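Local coordinates for cyclase (Streptomyces sp. R1128, PDB 3TFZ), which probably cyclises and aromatises a reactive polyketide chain in the R1128 pathway, as an aromatase/cyclase of the Bet v 1-like superfamily, at residues Arg5-Thr10 against Ala140-Asn145; Asp18-Val23 against Thr106-Thr111; Ala74-Ala79 against Ala98-Ala103; Gly123-Ala126 against Thr130-Glu133. All coordinates share one frame; numbering follows the deposited sequence.

Contact 1: Arg5-Thr10 against Ala140-Asn145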
loop_
_atom_site.group_PDB
_atom_site.type_symbol
_atom_site.label_atom_id
_atom_site.label_comp_id
_atom_site.label_asym_id
_atom_site.label_seq_id
_atom_site.Cartn_x
_atom_site.Cartn_y
_atom_site.Cartn_z
ATOM N N ARG A 5 -14.662 -4.340 -7.555
ATOM C CA ARG A 5 -13.209 -4.153 -7.621
ATOM C C ARG A 5 -12.717 -4.102 -6.215
ATOM O O ARG A 5 -13.465 -3.678 -5.372
ATOM C CB ARG A 5 -12.805 -2.889 -8.356
ATOM C CG ARG A 5 -13.197 -2.830 -9.873
ATOM C CD ARG A 5 -12.044 -3.384 -10.754
ATOM N NE ARG A 5 -10.804 -2.548 -10.579
ATOM C CZ ARG A 5 -9.734 -2.914 -9.850
ATOM N NH1 ARG A 5 -9.689 -4.108 -9.235
ATOM N NH2 ARG A 5 -8.734 -2.076 -9.683
ATOM N N HIS A 6 -11.446 -4.497 -6.017
ATOM C CA HIS A 6 -10.805 -4.469 -4.766
ATOM C C HIS A 6 -9.366 -3.882 -4.858
ATOM O O HIS A 6 -8.519 -4.432 -5.526
ATOM C CB HIS A 6 -10.783 -5.914 -4.105
ATOM C CG HIS A 6 -10.075 -5.936 -2.786
ATOM N ND1 HIS A 6 -10.694 -5.588 -1.603
ATOM C CD2 HIS A 6 -8.781 -6.217 -2.466
ATOM C CE1 HIS A 6 -9.809 -5.642 -0.607
ATOM N NE2 HIS A 6 -8.636 -5.992 -1.113
ATOM N N VAL A 7 -9.083 -2.793 -4.120
ATOM C CA VAL A 7 -7.744 -2.207 -4.069
ATOM C C VAL A 7 -7.292 -1.973 -2.656
ATOM O O VAL A 7 -8.114 -1.971 -1.776
ATOM C CB VAL A 7 -7.624 -0.895 -4.904
ATOM C CG1 VAL A 7 -8.071 -1.149 -6.425
ATOM C CG2 VAL A 7 -8.466 0.145 -4.319
ATOM N N GLU A 8 -5.965 -1.819 -2.449
ATOM C CA GLU A 8 -5.367 -1.663 -1.126
ATOM C C GLU A 8 -4.206 -0.747 -1.236
ATOM O O GLU A 8 -3.374 -0.919 -2.093
ATOM C CB GLU A 8 -4.932 -3.000 -0.506
ATOM C CG GLU A 8 -5.962 -3.977 -0.531
ATOM C CD GLU A 8 -5.671 -5.180 0.346
ATOM O OE1 GLU A 8 -4.765 -5.092 1.167
ATOM O OE2 GLU A 8 -6.305 -6.251 0.149
ATOM N N HIS A 9 -4.121 0.210 -0.346
ATOM C CA HIS A 9 -3.000 1.174 -0.409
ATOM C C HIS A 9 -2.438 1.258 1.007
ATOM O O HIS A 9 -3.187 0.988 1.936
ATOM C CB HIS A 9 -3.402 2.568 -0.886
ATOM C CG HIS A 9 -3.857 2.623 -2.316
ATOM N ND1 HIS A 9 -5.092 2.150 -2.734
ATOM C CD2 HIS A 9 -3.263 3.126 -3.422
ATOM C CE1 HIS A 9 -5.240 2.366 -4.029
ATOM N NE2 HIS A 9 -4.144 2.958 -4.468
ATOM N N THR A 10 -1.173 1.667 1.153
ATOM C CA THR A 10 -0.578 1.725 2.474
ATOM C C THR A 10 0.459 2.829 2.544
ATOM O O THR A 10 0.980 3.245 1.500
ATOM C CB THR A 10 -0.009 0.290 2.941
ATOM O OG1 THR A 10 0.292 0.285 4.310
ATOM C CG2 THR A 10 1.218 -0.244 2.095
ATOM N N ALA A 140 -10.188 6.390 -11.078
ATOM C CA ALA A 140 -9.333 7.561 -10.940
ATOM C C ALA A 140 -9.549 8.225 -9.569
ATOM O O ALA A 140 -8.602 8.725 -8.941
ATOM C CB ALA A 140 -9.537 8.565 -12.076
ATOM N N VAL A 141 -10.768 8.156 -9.102
ATOM C CA VAL A 141 -11.255 8.953 -7.991
ATOM C C VAL A 141 -10.927 8.114 -6.700
ATOM O O VAL A 141 -10.490 8.633 -5.677
ATOM C CB VAL A 141 -12.827 9.162 -8.202
ATOM C CG1 VAL A 141 -13.608 8.964 -6.833
ATOM C CG2 VAL A 141 -13.133 10.485 -9.046
ATOM N N VAL A 142 -11.107 6.815 -6.784
ATOM C CA VAL A 142 -10.709 5.980 -5.681
ATOM C C VAL A 142 -9.184 6.031 -5.442
ATOM O O VAL A 142 -8.746 6.234 -4.305
ATOM C CB VAL A 142 -11.142 4.524 -5.929
ATOM C CG1 VAL A 142 -10.375 3.599 -4.922
ATOM C CG2 VAL A 142 -12.621 4.417 -5.845
ATOM N N GLU A 143 -8.412 5.909 -6.542
ATOM C CA GLU A 143 -6.976 5.989 -6.539
ATOM C C GLU A 143 -6.494 7.346 -5.965
ATOM O O GLU A 143 -5.646 7.384 -5.034
ATOM C CB GLU A 143 -6.424 5.720 -7.956
ATOM C CG GLU A 143 -4.972 6.150 -8.149
ATOM C CD GLU A 143 -3.981 5.269 -7.355
ATOM O OE1 GLU A 143 -4.400 4.161 -6.965
ATOM O OE2 GLU A 143 -2.794 5.667 -7.138
ATOM N N ARG A 144 -6.973 8.457 -6.523
ATOM C CA ARG A 144 -6.639 9.778 -6.000
ATOM C C ARG A 144 -6.904 10.024 -4.481
ATOM O O ARG A 144 -6.105 10.568 -3.729
ATOM C CB ARG A 144 -7.320 10.870 -6.903
ATOM C CG ARG A 144 -7.223 12.324 -6.375
ATOM C CD ARG A 144 -7.662 13.413 -7.359
ATOM N NE ARG A 144 -6.406 14.023 -7.730
ATOM C CZ ARG A 144 -6.031 15.275 -7.477
ATOM N NH1 ARG A 144 -6.856 16.182 -6.913
ATOM N NH2 ARG A 144 -4.803 15.628 -7.842
ATOM N N ASN A 145 -8.054 9.639 -4.018
ATOM C CA ASN A 145 -8.506 10.046 -2.732
ATOM C C ASN A 145 -8.010 9.121 -1.658
ATOM O O ASN A 145 -7.874 9.483 -0.542
ATOM C CB ASN A 145 -10.001 9.978 -2.831
ATOM C CG ASN A 145 -10.544 11.266 -3.183
ATOM O OD1 ASN A 145 -10.839 12.096 -2.297
ATOM N ND2 ASN A 145 -10.609 11.535 -4.485
#

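Contact 2: Asp18-Val23 against Thr106-Thr111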
loop_
_atom_site.group_PDB
_atom_site.type_symbol
_atom_site.label_atom_id
_atom_site.label_comp_id
_atom_site.label_asym_id
_atom_site.label_seq_id
_atom_site.Cartn_x
_atom_site.Cartn_y
_atom_site.Cartn_z
ATOM N N ASP A 18 -1.678 3.485 18.630
ATOM C CA ASP A 18 -2.700 4.114 19.450
ATOM C C ASP A 18 -2.954 5.588 19.079
ATOM O O ASP A 18 -4.091 6.030 19.089
ATOM C CB ASP A 18 -2.381 3.950 20.987
ATOM C CG ASP A 18 -2.542 2.492 21.475
ATOM O OD1 ASP A 18 -3.050 1.592 20.718
ATOM O OD2 ASP A 18 -2.164 2.182 22.607
ATOM N N LEU A 19 -1.912 6.351 18.748
ATOM C CA LEU A 19 -2.148 7.699 18.329
ATOM C C LEU A 19 -2.838 7.765 16.928
ATOM O O LEU A 19 -3.758 8.617 16.636
ATOM C CB LEU A 19 -0.845 8.439 18.399
ATOM C CG LEU A 19 -0.929 9.936 18.050
ATOM C CD1 LEU A 19 -1.961 10.580 19.044
ATOM C CD2 LEU A 19 0.438 10.445 18.299
ATOM N N VAL A 20 -2.442 6.849 16.056
ATOM C CA VAL A 20 -3.066 6.730 14.766
ATOM C C VAL A 20 -4.526 6.332 14.913
ATOM O O VAL A 20 -5.331 6.772 14.164
ATOM C CB VAL A 20 -2.298 5.721 13.914
ATOM C CG1 VAL A 20 -2.989 5.498 12.586
ATOM C CG2 VAL A 20 -0.843 6.200 13.675
ATOM N N TRP A 21 -4.833 5.425 15.846
ATOM C CA TRP A 21 -6.183 5.042 16.132
ATOM C C TRP A 21 -6.987 6.318 16.498
ATOM O O TRP A 21 -8.052 6.550 15.914
ATOM C CB TRP A 21 -6.239 4.015 17.292
ATOM C CG TRP A 21 -7.713 3.751 17.624
ATOM C CD1 TRP A 21 -8.421 4.162 18.734
ATOM C CD2 TRP A 21 -8.647 3.095 16.759
ATOM N NE1 TRP A 21 -9.750 3.770 18.604
ATOM C CE2 TRP A 21 -9.917 3.166 17.374
ATOM C CE3 TRP A 21 -8.520 2.440 15.495
ATOM C CZ2 TRP A 21 -11.069 2.595 16.780
ATOM C CZ3 TRP A 21 -9.601 1.895 14.939
ATOM C CH2 TRP A 21 -10.873 1.928 15.602
ATOM N N GLU A 22 -6.486 7.112 17.476
ATOM C CA GLU A 22 -7.148 8.311 17.894
ATOM C C GLU A 22 -7.517 9.264 16.756
ATOM O O GLU A 22 -8.571 9.849 16.824
ATOM C CB GLU A 22 -6.365 9.060 18.967
ATOM C CG GLU A 22 -6.311 8.297 20.323
ATOM C CD GLU A 22 -5.444 9.010 21.319
ATOM O OE1 GLU A 22 -5.232 10.244 21.085
ATOM O OE2 GLU A 22 -4.981 8.355 22.324
ATOM N N VAL A 23 -6.634 9.450 15.763
ATOM C CA VAL A 23 -6.893 10.287 14.625
ATOM C C VAL A 23 -8.015 9.610 13.713
ATOM O O VAL A 23 -8.972 10.281 13.264
ATOM C CB VAL A 23 -5.567 10.521 13.857
ATOM C CG1 VAL A 23 -5.728 11.127 12.456
ATOM C CG2 VAL A 23 -4.549 11.346 14.722
ATOM N N THR A 106 3.834 2.746 12.679
ATOM C CA THR A 106 2.574 2.058 12.483
ATOM C C THR A 106 2.502 1.842 10.981
ATOM O O THR A 106 2.741 2.733 10.214
ATOM C CB THR A 106 1.413 2.994 12.946
ATOM O OG1 THR A 106 1.520 3.245 14.310
ATOM C CG2 THR A 106 0.014 2.471 12.743
ATOM N N GLN A 107 2.095 0.665 10.545
ATOM C CA GLN A 107 1.710 0.478 9.149
ATOM C C GLN A 107 0.197 0.841 9.018
ATOM O O GLN A 107 -0.656 0.289 9.731
ATOM C CB GLN A 107 1.918 -0.991 8.765
ATOM C CG GLN A 107 1.872 -1.324 7.240
ATOM C CD GLN A 107 3.095 -0.844 6.547
ATOM O OE1 GLN A 107 4.223 -1.213 6.872
ATOM N NE2 GLN A 107 2.895 0.010 5.568
ATOM N N LEU A 108 -0.118 1.725 8.078
ATOM C CA LEU A 108 -1.489 2.209 7.887
ATOM C C LEU A 108 -2.042 1.705 6.507
ATOM O O LEU A 108 -1.475 1.957 5.455
ATOM C CB LEU A 108 -1.588 3.781 8.019
ATOM C CG LEU A 108 -3.035 4.309 7.882
ATOM C CD1 LEU A 108 -4.009 3.793 9.035
ATOM C CD2 LEU A 108 -3.058 5.818 7.909
ATOM N N VAL A 109 -3.158 0.998 6.564
ATOM C CA VAL A 109 -3.817 0.465 5.424
ATOM C C VAL A 109 -5.291 0.933 5.251
ATOM O O VAL A 109 -6.078 0.983 6.192
ATOM C CB VAL A 109 -3.768 -1.096 5.450
ATOM C CG1 VAL A 109 -4.418 -1.708 4.143
ATOM C CG2 VAL A 109 -2.310 -1.559 5.565
ATOM N N LEU A 110 -5.624 1.205 3.979
ATOM C CA LEU A 110 -6.953 1.617 3.543
ATOM C C LEU A 110 -7.303 0.714 2.292
ATOM O O LEU A 110 -6.544 0.702 1.346
ATOM C CB LEU A 110 -6.985 3.103 3.201
ATOM C CG LEU A 110 -8.321 3.612 2.667
ATOM C CD1 LEU A 110 -9.449 3.312 3.628
ATOM C CD2 LEU A 110 -8.251 5.111 2.428
ATOM N N THR A 111 -8.440 -0.037 2.393
ATOM C CA THR A 111 -9.004 -0.877 1.326
ATOM C C THR A 111 -10.287 -0.247 0.814
ATOM O O THR A 111 -10.939 0.593 1.471
ATOM C CB THR A 111 -9.270 -2.394 1.690
ATOM O OG1 THR A 111 -10.380 -2.466 2.519
ATOM C CG2 THR A 111 -8.117 -3.093 2.454
#

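Contact 3: Ala74-Ala79 against Ala98-Ala103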
loop_
_atom_site.group_PDB
_atom_site.type_symbol
_atom_site.label_atom_id
_atom_site.label_comp_id
_atom_site.label_asym_id
_atom_site.label_seq_id
_atom_site.Cartn_x
_atom_site.Cartn_y
_atom_site.Cartn_z
ATOM N N ALA A 74 -9.798 -2.639 19.428
ATOM C CA ALA A 74 -8.958 -3.712 19.959
ATOM C C ALA A 74 -8.316 -4.351 18.724
ATOM O O ALA A 74 -7.116 -4.703 18.724
ATOM C CB ALA A 74 -9.769 -4.703 20.777
ATOM N N ARG A 75 -9.099 -4.393 17.658
ATOM C CA ARG A 75 -8.692 -5.030 16.397
ATOM C C ARG A 75 -7.830 -4.003 15.533
ATOM O O ARG A 75 -7.019 -4.413 14.689
ATOM C CB ARG A 75 -9.939 -5.810 15.798
ATOM C CG ARG A 75 -9.711 -6.728 14.665
ATOM C CD ARG A 75 -10.208 -8.222 14.774
ATOM N NE ARG A 75 -11.584 -8.093 15.085
ATOM C CZ ARG A 75 -12.479 -8.879 15.651
ATOM N NH1 ARG A 75 -12.400 -10.193 15.960
ATOM N NH2 ARG A 75 -13.583 -8.207 15.903
ATOM N N ARG A 76 -7.868 -2.705 15.932
ATOM C CA ARG A 76 -7.411 -1.484 15.194
ATOM C C ARG A 76 -7.861 -1.446 13.712
ATOM O O ARG A 76 -7.022 -1.276 12.782
ATOM C CB ARG A 76 -5.918 -1.198 15.260
ATOM C CG ARG A 76 -5.213 -1.452 16.554
ATOM C CD ARG A 76 -3.660 -1.385 16.296
ATOM N NE ARG A 76 -2.908 -1.626 17.500
ATOM C CZ ARG A 76 -2.848 -0.784 18.518
ATOM N NH1 ARG A 76 -3.526 0.326 18.474
ATOM N NH2 ARG A 76 -2.097 -1.052 19.563
ATOM N N VAL A 77 -9.170 -1.521 13.539
ATOM C CA VAL A 77 -9.780 -1.628 12.270
ATOM C C VAL A 77 -11.094 -0.760 12.297
ATOM O O VAL A 77 -11.847 -0.794 13.299
ATOM C CB VAL A 77 -10.179 -3.132 12.012
ATOM C CG1 VAL A 77 -11.247 -3.208 10.884
ATOM C CG2 VAL A 77 -8.948 -3.965 11.624
ATOM N N ILE A 78 -11.325 0.040 11.247
ATOM C CA ILE A 78 -12.614 0.665 11.053
ATOM C C ILE A 78 -13.144 0.139 9.762
ATOM O O ILE A 78 -12.524 0.398 8.740
ATOM C CB ILE A 78 -12.565 2.200 11.042
ATOM C CG1 ILE A 78 -11.932 2.778 12.354
ATOM C CG2 ILE A 78 -14.015 2.766 10.727
ATOM C CD1 ILE A 78 -11.620 4.263 12.298
ATOM N N ALA A 79 -14.197 -0.700 9.819
ATOM C CA ALA A 79 -14.971 -1.168 8.644
ATOM C C ALA A 79 -15.987 -0.048 8.263
ATOM O O ALA A 79 -16.696 0.499 9.113
ATOM C CB ALA A 79 -15.758 -2.485 8.969
ATOM N N ALA A 98 -4.567 -0.373 11.067
ATOM C CA ALA A 98 -3.369 0.178 11.627
ATOM C C ALA A 98 -2.605 -0.966 12.289
ATOM O O ALA A 98 -3.112 -1.513 13.190
ATOM C CB ALA A 98 -3.741 1.197 12.691
ATOM N N PHE A 99 -1.398 -1.320 11.889
ATOM C CA PHE A 99 -0.638 -2.354 12.515
ATOM C C PHE A 99 0.555 -1.726 13.275
ATOM O O PHE A 99 1.178 -0.799 12.788
ATOM C CB PHE A 99 -0.124 -3.289 11.466
ATOM C CG PHE A 99 -1.229 -3.973 10.641
ATOM C CD1 PHE A 99 -1.686 -5.205 10.997
ATOM C CD2 PHE A 99 -1.653 -3.448 9.416
ATOM C CE1 PHE A 99 -2.656 -5.813 10.249
ATOM C CE2 PHE A 99 -2.539 -4.037 8.697
ATOM C CZ PHE A 99 -3.057 -5.281 9.110
ATOM N N THR A 100 0.795 -2.167 14.519
ATOM C CA THR A 100 2.057 -1.936 15.188
ATOM C C THR A 100 3.227 -2.523 14.364
ATOM O O THR A 100 3.278 -3.792 14.102
ATOM C CB THR A 100 2.017 -2.648 16.560
ATOM O OG1 THR A 100 1.065 -1.948 17.368
ATOM C CG2 THR A 100 3.292 -2.565 17.189
ATOM N N LEU A 101 4.133 -1.633 13.939
ATOM C CA LEU A 101 5.348 -2.018 13.266
ATOM C C LEU A 101 6.439 -2.033 14.353
ATOM O O LEU A 101 7.121 -3.051 14.587
ATOM C CB LEU A 101 5.637 -1.021 12.127
ATOM C CG LEU A 101 6.922 -1.204 11.280
ATOM C CD1 LEU A 101 7.117 -2.619 10.660
ATOM C CD2 LEU A 101 6.907 -0.198 10.195
ATOM N N ASP A 102 6.595 -0.932 15.076
ATOM C CA ASP A 102 7.232 -1.041 16.348
ATOM C C ASP A 102 6.586 -0.037 17.309
ATOM O O ASP A 102 5.520 0.508 17.011
ATOM C CB ASP A 102 8.755 -0.911 16.168
ATOM C CG ASP A 102 9.175 0.462 15.642
ATOM O OD1 ASP A 102 10.100 0.603 14.798
ATOM O OD2 ASP A 102 8.535 1.421 16.078
ATOM N N ALA A 103 7.261 0.268 18.400
ATOM C CA ALA A 103 6.789 1.233 19.425
ATOM C C ALA A 103 6.537 2.646 18.858
ATOM O O ALA A 103 5.658 3.398 19.302
ATOM C CB ALA A 103 7.743 1.275 20.640
#

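Contact 4: Gly123-Ala126 against Thr130-Glu133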
loop_
_atom_site.group_PDB
_atom_site.type_symbol
_atom_site.label_atom_id
_atom_site.label_comp_id
_atom_site.label_asym_id
_atom_site.label_seq_id
_atom_site.Cartn_x
_atom_site.Cartn_y
_atom_site.Cartn_z
ATOM N N GLY A 123 -29.084 2.831 -20.900
ATOM C CA GLY A 123 -27.743 2.336 -21.089
ATOM C C GLY A 123 -26.651 3.229 -20.448
ATOM O O GLY A 123 -25.498 2.946 -20.623
ATOM N N LEU A 124 -27.036 4.267 -19.686
ATOM C CA LEU A 124 -26.136 5.240 -19.063
ATOM C C LEU A 124 -26.159 5.012 -17.598
ATOM O O LEU A 124 -27.113 4.327 -17.029
ATOM C CB LEU A 124 -26.525 6.717 -19.405
ATOM C CG LEU A 124 -26.622 7.034 -20.893
ATOM C CD1 LEU A 124 -27.190 8.430 -21.296
ATOM C CD2 LEU A 124 -25.327 6.762 -21.596
ATOM N N VAL A 125 -25.071 5.461 -16.967
ATOM C CA VAL A 125 -25.014 5.451 -15.542
ATOM C C VAL A 125 -25.278 6.892 -15.041
ATOM O O VAL A 125 -24.647 7.855 -15.510
ATOM C CB VAL A 125 -23.855 4.578 -14.846
ATOM C CG1 VAL A 125 -22.999 3.762 -15.771
ATOM C CG2 VAL A 125 -23.072 5.326 -13.791
ATOM N N ALA A 126 -26.283 7.003 -14.165
ATOM C CA ALA A 126 -26.877 8.258 -13.686
ATOM C C ALA A 126 -27.336 9.083 -14.816
ATOM O O ALA A 126 -27.099 10.275 -14.739
ATOM C CB ALA A 126 -25.915 9.064 -12.949
ATOM N N THR A 130 -21.509 6.331 -20.048
ATOM C CA THR A 130 -21.514 4.901 -20.488
ATOM C C THR A 130 -20.959 4.113 -19.304
ATOM O O THR A 130 -20.273 4.670 -18.502
ATOM C CB THR A 130 -20.597 4.693 -21.718
ATOM O OG1 THR A 130 -19.311 5.258 -21.431
ATOM C CG2 THR A 130 -21.120 5.429 -23.006
ATOM N N PRO A 131 -21.232 2.813 -19.169
ATOM C CA PRO A 131 -20.539 2.160 -18.061
ATOM C C PRO A 131 -18.986 2.231 -18.125
ATOM O O PRO A 131 -18.359 2.292 -17.096
ATOM C CB PRO A 131 -20.975 0.716 -18.182
ATOM C CG PRO A 131 -22.343 0.781 -18.806
ATOM C CD PRO A 131 -22.141 1.869 -19.898
ATOM N N ASP A 132 -18.365 2.234 -19.300
ATOM C CA ASP A 132 -16.909 2.270 -19.396
ATOM C C ASP A 132 -16.353 3.528 -18.839
ATOM O O ASP A 132 -15.369 3.508 -18.164
ATOM C CB ASP A 132 -16.449 2.178 -20.903
ATOM C CG ASP A 132 -16.372 0.770 -21.400
ATOM O OD1 ASP A 132 -16.188 0.534 -22.618
ATOM O OD2 ASP A 132 -16.576 -0.147 -20.590
ATOM N N GLU A 133 -16.962 4.641 -19.201
ATOM C CA GLU A 133 -16.734 6.005 -18.639
ATOM C C GLU A 133 -16.856 6.094 -17.127
ATOM O O GLU A 133 -15.922 6.489 -16.472
ATOM C CB GLU A 133 -17.685 6.993 -19.303
ATOM C CG GLU A 133 -17.307 7.201 -20.748
ATOM C CD GLU A 133 -18.380 7.933 -21.616
ATOM O OE1 GLU A 133 -18.102 8.130 -22.848
ATOM O OE2 GLU A 133 -19.455 8.328 -21.066
#

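Contact 1: Arg5-Thr10 against Ala140-Asn145
The imidazole of H9 meets the carboxylate of E143 at its edge, with OE1 lying near the ring plane. H9 NE2 donates to E143 OE1 over 2.8 Å, and the N-H...O angle of 153° leaves the bond somewhat bent. The oxygen is met on its syn side but out of the carboxylate plane, and the ring and carboxylate planes are 48° apart. E143 gets there through a bend: its CB does not face the strand, yet a chi2 of 69° swings the carboxylate back to the ring. S146, V147 and L150, further along the same helix, pack on H9 as well. Without the imidazole, as with an alanine here, E143 OE1 would probably lose its donor on the strand and a gap would open against these three helix residues.

Two residues earlier on the strand, V7 CG2 touches V142 CG1 at 4.0 Å, a small apolar contact beside the polar one. On the other face of the strand the ring of H6 has E8 at its edge, NE2 to OE2 at 2.7 Å and nearly straight, while E8 OE1 bonds to Q107 and T12 of the second subunit. Strand 5-13, an edge strand of the chain's antiparallel sheet, is thus packed on the long helix 131-164, the sheet-on-helix arrangement of the helix-grip fold in Bet v 1-like proteins.

Contact 2: Asp18-Val23 against Thr106-Thr111
V20 on helix 17-25 packs against T106 and L108 of strand 105-116, in the helix-grip fold where a short helix following the first strand covers one end of the curved antiparallel sheet. All three residues are buried, and the first shell is made by the two methyl branches of V20. CG2 meets T106 tip to tip, 3.9 Å from T106 CG2, while CG1 rests 4.1 Å from L108 CD1, where the two side chains cross at a slant. The division of labour follows from chi1 of V20: at 176° CG1 lies anti to the backbone N and CG2 beside that nitrogen, and each branch serves a different strand residue. T106 and L108 are two apart on the strand, which puts both side chains on the face turned to the helix.

Further out, L108 also leans on V13, W96 and V153, the last of these on helix 131-164, so its side chain joins the short helix, the sheet and the long helix in one apolar cluster. V23 and L19, other residues of the short helix, touch helix 131-164 too. The strand itself is held from both flanks by backbone bonds, T106 with V13 and L108 with V11 on one side, Q107 with F99 and V109 with R97 on the other. The hydroxyl of T106 has its polar partner in A15 O, a residue of the link between strand 5-13 and the helix; T106 OG1 also lies 3.8 Å from V20 CG2.

Contact 3: Ala74-Ala79 against Ala98-Ala103
R76 sets CG anti to its carbonyl carbon (chi1 -39°) and then runs extended from CG to NE, which carries the aliphatic part of the side chain across the backbone of A98. CD lies 3.2 Å from A98 O, and CB is 4.1 Å from A98 CB. Beyond this the guanidinium passes T100 obliquely, with NH2 4.0 Å from T100 OG1, too far for a bond; its strong partner is D18 on helix 17-25, in a salt bridge through NH1. A17 of that helix touches both R76 and T100.

The backbones are joined by A98 N donating to R76 O at 3.1 Å, an almost straight bond with an N-H...O angle of 167°. R76 has positive phi and psi, and R76 and V77 both face D72 of strand 61-72, a G1 beta bulge at the entry to strand 77-82. Were the guanidinium replaced by the uncharged end of a leucine, D18 would probably be left without its cationic mate. The chemistry is therefore divided: the carbonyl of R76 ties the turn leading into strand 77-82 to strand 89-100, while its charge reaches over that strand to fasten the short helix to the end of the sheet.

Contact 4: Gly123-Ala126 against Thr130-Glu133
The chain doubles back on itself between G123-A126 and T130-E133, with L124 and T130 closest at 4.8 Å between their CA atoms, as it enters helix 131-164. G123 has a positive phi, 82°, at which a side chain would be pressed against the preceding carbonyl oxygen; its own O lies 3.6 Å from P131 CD. V125, the buried member of the contact, directs CG1 at the pyrrolidine, 3.7 Å from P131 CA and 4.3 Å from P131 CG. L124 starts off away from the helix, but its CD2 nevertheless comes to 4.1 Å from T130 N. A119, earlier in the same loop, also touches P131, so the proline is met by more than one part of the loop.

T130 is the N-cap residue and forms a capping box with E133. T130 N donates to E133 OE2 at 3.0 Å, at an N-H...O angle of 166°, and the donor stands well above the carboxylate plane. In return E133 N donates to T130 OG1, although the hydroxyl is less surely placed in the model. D132, in the first turn, forms a salt bridge with R135. The loop thus contributes van der Waals packing alone across this contact, while the helix start supplies its own polar bonds; the carboxylates of D132 and E133 near the amino end would probably interact favourably with the helix dipole.

Overall arrangement
Contact 2 is wholly buried, contacts 1 and 3 are partly so, and contact 4 lies at the surface, its centre about 35 Å from that of contact 2. Contacts 1 and 4 both use helix 131-164, one where it runs along the edge strand and the other at its first turn. Contacts 2 and 3, with centres about 6 Å apart, draw on the neighbouring strands 105-116 and 89-100 and interlock through a charge pair and through W21 packed on I78. Contact 1 meets contact 2 through T10, whose OG1 bonds to L108 O. Chemistry follows place: methyl packing in the core, a histidine-carboxylate bond and a strand bond at the margins, loop packing beside a capped helix outside.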